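Local coordinates for putative uncharacterized protein PH0594 (PDB 4HXG) that probably cleaves peptides as a serine protease of the acylaminoacyl peptidase type, assembled into a self-compartmentalizing hexamer, at residues A378-F383 and E458-T463; L538-S543 and M556-L561. The protein carries 1 engineered substitution. One frame throughout, in Å; residues are numbered along the deposited sequence.

Contact 1 of 2, residues A378-F383 and E458-T463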
ATOM      1  N   ALA F 378     -28.755  50.441  -8.024  1.00 59.68           N
ATOM      2  CA  ALA F 378     -27.913  49.288  -7.708  1.00 57.91           C
ATOM      3  C   ALA F 378     -27.370  49.365  -6.290  1.00 57.47           C
ATOM      4  O   ALA F 378     -27.112  50.455  -5.780  1.00 60.42           O
ATOM      5  CB  ALA F 378     -26.766  49.174  -8.705  1.00 57.40           C
ATOM      6  N   PRO F 379     -27.198  48.202  -5.645  1.00 52.45           N
ATOM      7  CA  PRO F 379     -26.622  48.130  -4.301  1.00 48.45           C
ATOM      8  C   PRO F 379     -25.139  48.448  -4.355  1.00 45.76           C
ATOM      9  O   PRO F 379     -24.547  48.377  -5.429  1.00 43.11           O
ATOM     10  CB  PRO F 379     -26.846  46.674  -3.905  1.00 47.19           C
ATOM     11  CG  PRO F 379     -26.911  45.947  -5.180  1.00 49.00           C
ATOM     12  CD  PRO F 379     -27.571  46.874  -6.157  1.00 50.71           C
ATOM     13  N   VAL F 380     -24.555  48.799  -3.216  1.00 47.30           N
ATOM     14  CA  VAL F 380     -23.168  49.235  -3.173  1.00 52.35           C
ATOM     15  C   VAL F 380     -22.355  48.462  -2.144  1.00 54.71           C
ATOM     16  O   VAL F 380     -22.802  48.238  -1.015  1.00 57.51           O
ATOM     17  CB  VAL F 380     -23.071  50.733  -2.837  1.00 57.27           C
ATOM     18  CG1 VAL F 380     -21.611  51.182  -2.803  1.00 57.78           C
ATOM     19  CG2 VAL F 380     -23.871  51.554  -3.840  1.00 59.15           C
ATOM     20  N   ILE F 381     -21.156  48.053  -2.543  1.00 50.35           N
ATOM     21  CA  ILE F 381     -20.225  47.427  -1.626  1.00 45.37           C
ATOM     22  C   ILE F 381     -19.016  48.324  -1.470  1.00 41.42           C
ATOM     23  O   ILE F 381     -18.420  48.751  -2.462  1.00 41.86           O
ATOM     24  CB  ILE F 381     -19.768  46.049  -2.132  1.00 46.14           C
ATOM     25  CG1 ILE F 381     -20.970  45.117  -2.298  1.00 46.00           C
ATOM     26  CG2 ILE F 381     -18.748  45.433  -1.175  1.00 45.22           C
ATOM     27  CD1 ILE F 381     -20.608  43.750  -2.813  1.00 44.04           C
ATOM     28  N   VAL F 382     -18.669  48.611  -0.221  1.00 37.70           N
ATOM     29  CA  VAL F 382     -17.524  49.445   0.092  1.00 38.81           C
ATOM     30  C   VAL F 382     -16.385  48.587   0.601  1.00 43.57           C
ATOM     31  O   VAL F 382     -16.468  48.055   1.702  1.00 47.96           O
ATOM     32  CB  VAL F 382     -17.862  50.435   1.214  1.00 37.49           C
ATOM     33  CG1 VAL F 382     -16.617  51.219   1.617  1.00 37.73           C
ATOM     34  CG2 VAL F 382     -18.980  51.357   0.789  1.00 35.13           C
ATOM     35  N   PHE F 383     -15.320  48.459  -0.183  1.00 44.09           N
ATOM     36  CA  PHE F 383     -14.140  47.711   0.247  1.00 44.48           C
ATOM     37  C   PHE F 383     -13.170  48.600   1.015  1.00 46.68           C
ATOM     38  O   PHE F 383     -12.970  49.760   0.662  1.00 48.13           O
ATOM     39  CB  PHE F 383     -13.406  47.103  -0.950  1.00 42.23           C
ATOM     40  CG  PHE F 383     -14.149  45.990  -1.631  1.00 36.39           C
ATOM     41  CD1 PHE F 383     -13.780  44.680  -1.434  1.00 32.53           C
ATOM     42  CD2 PHE F 383     -15.200  46.258  -2.483  1.00 34.73           C
ATOM     43  CE1 PHE F 383     -14.448  43.663  -2.063  1.00 32.61           C
ATOM     44  CE2 PHE F 383     -15.874  45.235  -3.115  1.00 34.41           C
ATOM     45  CZ  PHE F 383     -15.498  43.938  -2.906  1.00 31.75           C
ATOM     46  N   GLU F 458     -29.798  53.348   0.106  1.00 56.66           N
ATOM     47  CA  GLU F 458     -30.434  52.530   1.120  1.00 59.61           C
ATOM     48  C   GLU F 458     -29.809  51.139   1.246  1.00 58.11           C
ATOM     49  O   GLU F 458     -29.885  50.525   2.310  1.00 58.12           O
ATOM     50  CB  GLU F 458     -31.951  52.464   0.905  1.00 63.12           C
ATOM     51  CG  GLU F 458     -32.666  53.729   1.369  1.00 67.30           C
ATOM     52  CD  GLU F 458     -32.128  54.226   2.708  1.00 72.10           C
ATOM     53  OE1 GLU F 458     -32.070  53.425   3.673  1.00 71.68           O
ATOM     54  OE2 GLU F 458     -31.754  55.417   2.794  1.00 74.17           O
ATOM     55  N   ARG F 459     -29.191  50.633   0.181  1.00 54.46           N
ATOM     56  CA  ARG F 459     -28.408  49.426   0.360  1.00 52.75           C
ATOM     57  C   ARG F 459     -26.924  49.680   0.129  1.00 54.77           C
ATOM     58  O   ARG F 459     -26.446  49.665  -1.004  1.00 57.78           O
ATOM     59  CB  ARG F 459     -28.893  48.370  -0.630  1.00 48.58           C
ATOM     60  CG  ARG F 459     -30.379  48.105  -0.576  1.00 44.45           C
ATOM     61  CD  ARG F 459     -30.811  47.300  -1.773  1.00 41.48           C
ATOM     62  NE  ARG F 459     -30.890  48.116  -2.980  1.00 42.84           N
ATOM     63  CZ  ARG F 459     -30.924  47.619  -4.215  1.00 42.41           C
ATOM     64  NH1 ARG F 459     -30.866  46.302  -4.401  1.00 41.02           N
ATOM     65  NH2 ARG F 459     -31.008  48.433  -5.264  1.00 39.50           N
ATOM     66  N   ILE F 460     -26.176  49.756   1.221  1.00 51.09           N
ATOM     67  CA  ILE F 460     -24.740  49.922   1.144  1.00 48.17           C
ATOM     68  C   ILE F 460     -24.134  48.978   2.151  1.00 49.62           C
ATOM     69  O   ILE F 460     -24.403  49.087   3.349  1.00 48.05           O
ATOM     70  CB  ILE F 460     -24.279  51.356   1.494  1.00 46.38           C
ATOM     71  CG1 ILE F 460     -24.868  52.389   0.531  1.00 46.33           C
ATOM     72  CG2 ILE F 460     -22.762  51.444   1.456  1.00 44.38           C
ATOM     73  CD1 ILE F 460     -24.373  53.822   0.782  1.00 43.65           C
ATOM     74  N   GLY F 461     -23.328  48.042   1.663  1.00 51.06           N
ATOM     75  CA  GLY F 461     -22.595  47.143   2.528  1.00 48.22           C
ATOM     76  C   GLY F 461     -21.145  47.557   2.611  1.00 47.31           C
ATOM     77  O   GLY F 461     -20.677  48.395   1.835  1.00 47.10           O
ATOM     78  N   ILE F 462     -20.427  46.952   3.548  1.00 46.54           N
ATOM     79  CA  ILE F 462     -19.013  47.233   3.734  1.00 44.37           C
ATOM     80  C   ILE F 462     -18.295  45.924   4.063  1.00 42.90           C
ATOM     81  O   ILE F 462     -18.823  45.082   4.788  1.00 42.65           O
ATOM     82  CB  ILE F 462     -18.800  48.295   4.843  1.00 44.96           C
ATOM     83  CG1 ILE F 462     -17.359  48.810   4.847  1.00 47.26           C
ATOM     84  CG2 ILE F 462     -19.206  47.754   6.211  1.00 43.52           C
ATOM     85  CD1 ILE F 462     -17.120  49.965   5.821  1.00 47.00           C
ATOM     86  N   THR F 463     -17.109  45.732   3.499  1.00 43.24           N
ATOM     87  CA  THR F 463     -16.348  44.513   3.757  1.00 45.81           C
ATOM     88  C   THR F 463     -14.849  44.783   3.682  1.00 45.63           C
ATOM     89  O   THR F 463     -14.404  45.675   2.958  1.00 43.33           O
ATOM     90  CB  THR F 463     -16.727  43.373   2.778  1.00 44.05           C
ATOM     91  OG1 THR F 463     -16.139  42.136   3.214  1.00 41.53           O
ATOM     92  CG2 THR F 463     -16.267  43.705   1.359  1.00 42.61           C
TER
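Val380 and Val382 tie strand 378-383 to strand 459-463 through both their amide nitrogens and their carbonyls. Val380 N donates to Arg459 O (3.0 Å), and Val380 O receives Gly461 N at 2.7 Å. The pattern repeats two residues on, where Val382 N reaches Gly461 O (2.9 Å) and Thr463 N reaches Val382 O. The strands run parallel, their directions inclined by 23°. On one face of the pair, the side chains of Val380, Val382, Ile460 and Ile462 mesh: Val382 CG2 meets Ile460 CG2 at 3.8 Å, while CG1 of Ile462, trans to the backbone N (chi1 -168°), swings over to Val382 CB. Helix 436-451 closes this face with Phe448, Ile441, Ile445 and Leu449.

These are neighbouring central strands of the mixed sheet of the alpha/beta hydrolase fold, with strand 409-413 flanking 378-383 on its far edge. The other face carries Ile381 and Thr463, packed under Phe596 and Phe600 of helix 586-605, and Phe383, which meets Tyr392. The methyl CG2 of Thr463 sits over the Phe383 ring, 4.1 Å from its centroid and 23° off the normal, a CH-pi contact; Thr463 OG1 is hydrogen-bonded to Ile486 O of the next strand.

The solvent side lies at the start of the strands, where Arg459 is partly exposed. Its bent chain runs alongside Pro379 and lays one face of the guanidinium against the proline ring, with NH1 3.8 Å from Pro379 CD. The charge is met outside the pair: NE forms a salt bridge with Asp456, and NH1 is hydrogen-bonded to Lys605 O.

Contact 2 of 2, residues L538-S543 and M556-L561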
ATOM      1  N   LEU F 538     -24.074  40.655  10.063  1.00 52.05           N
ATOM      2  CA  LEU F 538     -22.645  40.633   9.792  1.00 50.07           C
ATOM      3  C   LEU F 538     -22.139  39.201   9.634  1.00 49.61           C
ATOM      4  O   LEU F 538     -22.480  38.324  10.419  1.00 49.37           O
ATOM      5  CB  LEU F 538     -21.903  41.319  10.939  1.00 48.18           C
ATOM      6  CG  LEU F 538     -20.389  41.115  11.028  1.00 48.36           C
ATOM      7  CD1 LEU F 538     -19.635  41.978  10.015  1.00 46.34           C
ATOM      8  CD2 LEU F 538     -19.911  41.405  12.439  1.00 49.93           C
ATOM      9  N   LEU F 539     -21.331  38.968   8.609  1.00 48.92           N
ATOM     10  CA  LEU F 539     -20.599  37.713   8.487  1.00 46.67           C
ATOM     11  C   LEU F 539     -19.150  37.924   8.895  1.00 46.80           C
ATOM     12  O   LEU F 539     -18.494  38.846   8.417  1.00 49.02           O
ATOM     13  CB  LEU F 539     -20.648  37.196   7.048  1.00 47.75           C
ATOM     14  CG  LEU F 539     -19.808  35.959   6.698  1.00 48.29           C
ATOM     15  CD1 LEU F 539     -20.153  34.783   7.600  1.00 49.13           C
ATOM     16  CD2 LEU F 539     -19.976  35.567   5.233  1.00 46.53           C
ATOM     17  N   LEU F 540     -18.658  37.070   9.783  1.00 45.16           N
ATOM     18  CA  LEU F 540     -17.244  37.058  10.126  1.00 42.40           C
ATOM     19  C   LEU F 540     -16.559  35.892   9.429  1.00 43.54           C
ATOM     20  O   LEU F 540     -17.066  34.769   9.443  1.00 42.48           O
ATOM     21  CB  LEU F 540     -17.071  36.926  11.631  1.00 42.59           C
ATOM     22  CG  LEU F 540     -17.443  38.172  12.428  1.00 46.98           C
ATOM     23  CD1 LEU F 540     -17.882  37.796  13.826  1.00 49.83           C
ATOM     24  CD2 LEU F 540     -16.283  39.165  12.462  1.00 47.11           C
ATOM     25  N   ILE F 541     -15.413  36.163   8.812  1.00 44.95           N
ATOM     26  CA  ILE F 541     -14.604  35.120   8.185  1.00 44.35           C
ATOM     27  C   ILE F 541     -13.220  35.065   8.827  1.00 45.77           C
ATOM     28  O   ILE F 541     -12.574  36.097   8.987  1.00 47.82           O
ATOM     29  CB  ILE F 541     -14.429  35.370   6.676  1.00 41.23           C
ATOM     30  CG1 ILE F 541     -15.778  35.301   5.956  1.00 37.80           C
ATOM     31  CG2 ILE F 541     -13.446  34.361   6.087  1.00 41.50           C
ATOM     32  CD1 ILE F 541     -15.702  35.641   4.470  1.00 34.28           C
ATOM     33  N   HIS F 542     -12.770  33.871   9.209  1.00 44.63           N
ATOM     34  CA  HIS F 542     -11.440  33.711   9.807  1.00 44.76           C
ATOM     35  C   HIS F 542     -10.752  32.424   9.333  1.00 43.46           C
ATOM     36  O   HIS F 542     -11.389  31.571   8.725  1.00 44.20           O
ATOM     37  CB  HIS F 542     -11.522  33.756  11.339  1.00 47.35           C
ATOM     38  CG  HIS F 542     -10.360  34.446  11.990  1.00 50.89           C
ATOM     39  ND1 HIS F 542     -10.264  35.818  12.083  1.00 51.67           N
ATOM     40  CD2 HIS F 542      -9.242  33.952  12.575  1.00 50.59           C
ATOM     41  CE1 HIS F 542      -9.140  36.140  12.700  1.00 51.49           C
ATOM     42  NE2 HIS F 542      -8.502  35.027  13.009  1.00 50.95           N
ATOM     43  N   SER F 543      -9.454  32.295   9.595  1.00 42.92           N
ATOM     44  CA  SER F 543      -8.713  31.083   9.237  1.00 41.88           C
ATOM     45  C   SER F 543      -7.815  30.637  10.390  1.00 45.49           C
ATOM     46  O   SER F 543      -7.145  31.461  11.008  1.00 48.10           O
ATOM     47  CB  SER F 543      -7.883  31.318   7.980  1.00 39.83           C
ATOM     48  OG  SER F 543      -6.962  32.367   8.189  1.00 42.81           O
ATOM     49  N   MET F 556     -14.372  36.322  19.525  1.00 50.05           N
ATOM     50  CA  MET F 556     -14.892  37.098  20.645  1.00 51.41           C
ATOM     51  C   MET F 556     -16.032  38.001  20.173  1.00 51.91           C
ATOM     52  O   MET F 556     -17.119  38.032  20.764  1.00 53.27           O
ATOM     53  CB  MET F 556     -13.785  37.958  21.267  1.00 53.84           C
ATOM     54  CG  MET F 556     -12.603  37.177  21.830  1.00 56.05           C
ATOM     55  SD  MET F 556     -11.481  38.164  22.862  1.00 46.86           S
ATOM     56  CE  MET F 556     -10.809  39.313  21.662  1.00 90.90           C
ATOM     57  N   PHE F 557     -15.769  38.734  19.097  1.00 48.00           N
ATOM     58  CA  PHE F 557     -16.728  39.684  18.560  1.00 46.81           C
ATOM     59  C   PHE F 557     -18.020  38.961  18.182  1.00 49.16           C
ATOM     60  O   PHE F 557     -19.117  39.500  18.351  1.00 52.72           O
ATOM     61  CB  PHE F 557     -16.116  40.404  17.354  1.00 44.04           C
ATOM     62  CG  PHE F 557     -16.882  41.616  16.902  1.00 43.70           C
ATOM     63  CD1 PHE F 557     -17.269  42.586  17.810  1.00 40.73           C
ATOM     64  CD2 PHE F 557     -17.183  41.800  15.555  1.00 45.94           C
ATOM     65  CE1 PHE F 557     -17.963  43.703  17.398  1.00 40.67           C
ATOM     66  CE2 PHE F 557     -17.882  42.925  15.131  1.00 45.53           C
ATOM     67  CZ  PHE F 557     -18.270  43.876  16.056  1.00 43.86           C
ATOM     68  N   TYR F 558     -17.887  37.736  17.682  1.00 44.97           N
ATOM     69  CA  TYR F 558     -19.042  36.934  17.312  1.00 44.27           C
ATOM     70  C   TYR F 558     -19.823  36.456  18.535  1.00 47.04           C
ATOM     71  O   TYR F 558     -21.040  36.641  18.621  1.00 46.39           O
ATOM     72  CB  TYR F 558     -18.607  35.729  16.483  1.00 41.96           C
ATOM     73  CG  TYR F 558     -19.689  34.691  16.377  1.00 38.28           C
ATOM     74  CD1 TYR F 558     -20.674  34.788  15.401  1.00 36.82           C
ATOM     75  CD2 TYR F 558     -19.745  33.630  17.275  1.00 36.16           C
ATOM     76  CE1 TYR F 558     -21.683  33.848  15.312  1.00 38.07           C
ATOM     77  CE2 TYR F 558     -20.746  32.682  17.193  1.00 37.25           C
ATOM     78  CZ  TYR F 558     -21.716  32.794  16.208  1.00 38.71           C
ATOM     79  OH  TYR F 558     -22.722  31.858  16.115  1.00 38.53           O
ATOM     80  N   HIS F 559     -19.115  35.829  19.471  1.00 49.58           N
ATOM     81  CA  HIS F 559     -19.717  35.375  20.722  1.00 52.02           C
ATOM     82  C   HIS F 559     -20.458  36.502  21.432  1.00 52.80           C
ATOM     83  O   HIS F 559     -21.634  36.365  21.781  1.00 53.60           O
ATOM     84  CB  HIS F 559     -18.655  34.792  21.657  1.00 51.82           C
ATOM     85  CG  HIS F 559     -18.322  33.363  21.376  1.00 52.98           C
ATOM     86  ND1 HIS F 559     -17.190  32.751  21.872  1.00 52.85           N
ATOM     87  CD2 HIS F 559     -18.973  32.420  20.653  1.00 53.80           C
ATOM     88  CE1 HIS F 559     -17.156  31.494  21.464  1.00 53.03           C
ATOM     89  NE2 HIS F 559     -18.227  31.267  20.723  1.00 52.65           N
ATOM     90  N   VAL F 560     -19.775  37.616  21.657  1.00 50.79           N
ATOM     91  CA  VAL F 560     -20.437  38.728  22.319  1.00 51.02           C
ATOM     92  C   VAL F 560     -21.693  39.166  21.557  1.00 52.76           C
ATOM     93  O   VAL F 560     -22.782  39.204  22.133  1.00 52.95           O
ATOM     94  CB  VAL F 560     -19.501  39.919  22.537  1.00 47.59           C
ATOM     95  CG1 VAL F 560     -20.286  41.090  23.108  1.00 48.51           C
ATOM     96  CG2 VAL F 560     -18.371  39.532  23.469  1.00 44.71           C
ATOM     97  N   LEU F 561     -21.545  39.480  20.270  1.00 51.75           N
ATOM     98  CA  LEU F 561     -22.683  39.897  19.448  1.00 51.32           C
ATOM     99  C   LEU F 561     -23.852  38.930  19.573  1.00 51.58           C
ATOM    100  O   LEU F 561     -25.005  39.344  19.623  1.00 51.61           O
ATOM    101  CB  LEU F 561     -22.285  40.050  17.976  1.00 50.18           C
ATOM    102  CG  LEU F 561     -21.390  41.233  17.606  1.00 50.63           C
ATOM    103  CD1 LEU F 561     -20.750  41.005  16.252  1.00 50.31           C
ATOM    104  CD2 LEU F 561     -22.158  42.545  17.624  1.00 51.61           C
TER
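Strand 538-543 and helix 556-561 run roughly antiparallel, at 149° between their directions, their axes approaching to 9.9 Å and Leu540 CA lying 7.4 Å from Tyr558 CA. At that separation the backbones do not meet, and the gap is bridged by side chains reaching from both elements.

Leu538 and Leu540, two residues apart on the strand, both aim at the helix. Leu540 splits its two methyls between neighbouring helix residues: CD1 lies against the root of Tyr558, 3.4 Å from its CB, while CD2 approaches the edge of the Phe557 ring near its plane, 4.2 Å from CD2 of that ring. Leu538 uses one branch for two partners. With its CG trans to the backbone N (chi1 166°), it carries CD2 to Phe557 CE2 (3.7 Å), obliquely to the ring, and to Leu561 CD1 (3.9 Å). Phe557 and Leu561, one helical turn apart, also pack on each other: Leu561 CD1 stands over the centre of the phenyl ring, 3.6 Å above its plane. The ring is thus braced on one face by its own helix and at its edge by Leu540, with Leu538 meeting it obliquely, and all five residues are buried.

Tyr558 offers its CB to the strand, while its OH is hydrogen-bonded to Asp136 O of a second subunit. His559, on the following position, also engages that subunit through Ala499 O and Ala139 N. Nearer the strand's end, His542 ND1 is hydrogen-bonded to Ser554 OG at the start of the helix.

With strand 568-573, which pairs in parallel with 538-543 and adds Val568 to the same apolar layer, the strand and helix form a beta-alpha-beta unit at one border, within the chain, of the alpha/beta hydrolase sheet.

Both contacts are buried and belong to the same mixed sheet, their centres 20 Å apart with strand 484-488 between the two parts. Contact 1 joins neighbouring strands in the middle of that sheet, so backbone hydrogen bonds dominate and helices cover both faces; its solvent side is limited to the Arg459 end. Contact 2 instead seats a helix on a strand near the sheet's border within the chain, purely by apolar contacts, and buries far less surface, 174 Å² against 492 Å². They also differ in their outward relations: no other subunit touches contact 1, whereas the helix of contact 2 has a second subunit of the hexamer against it.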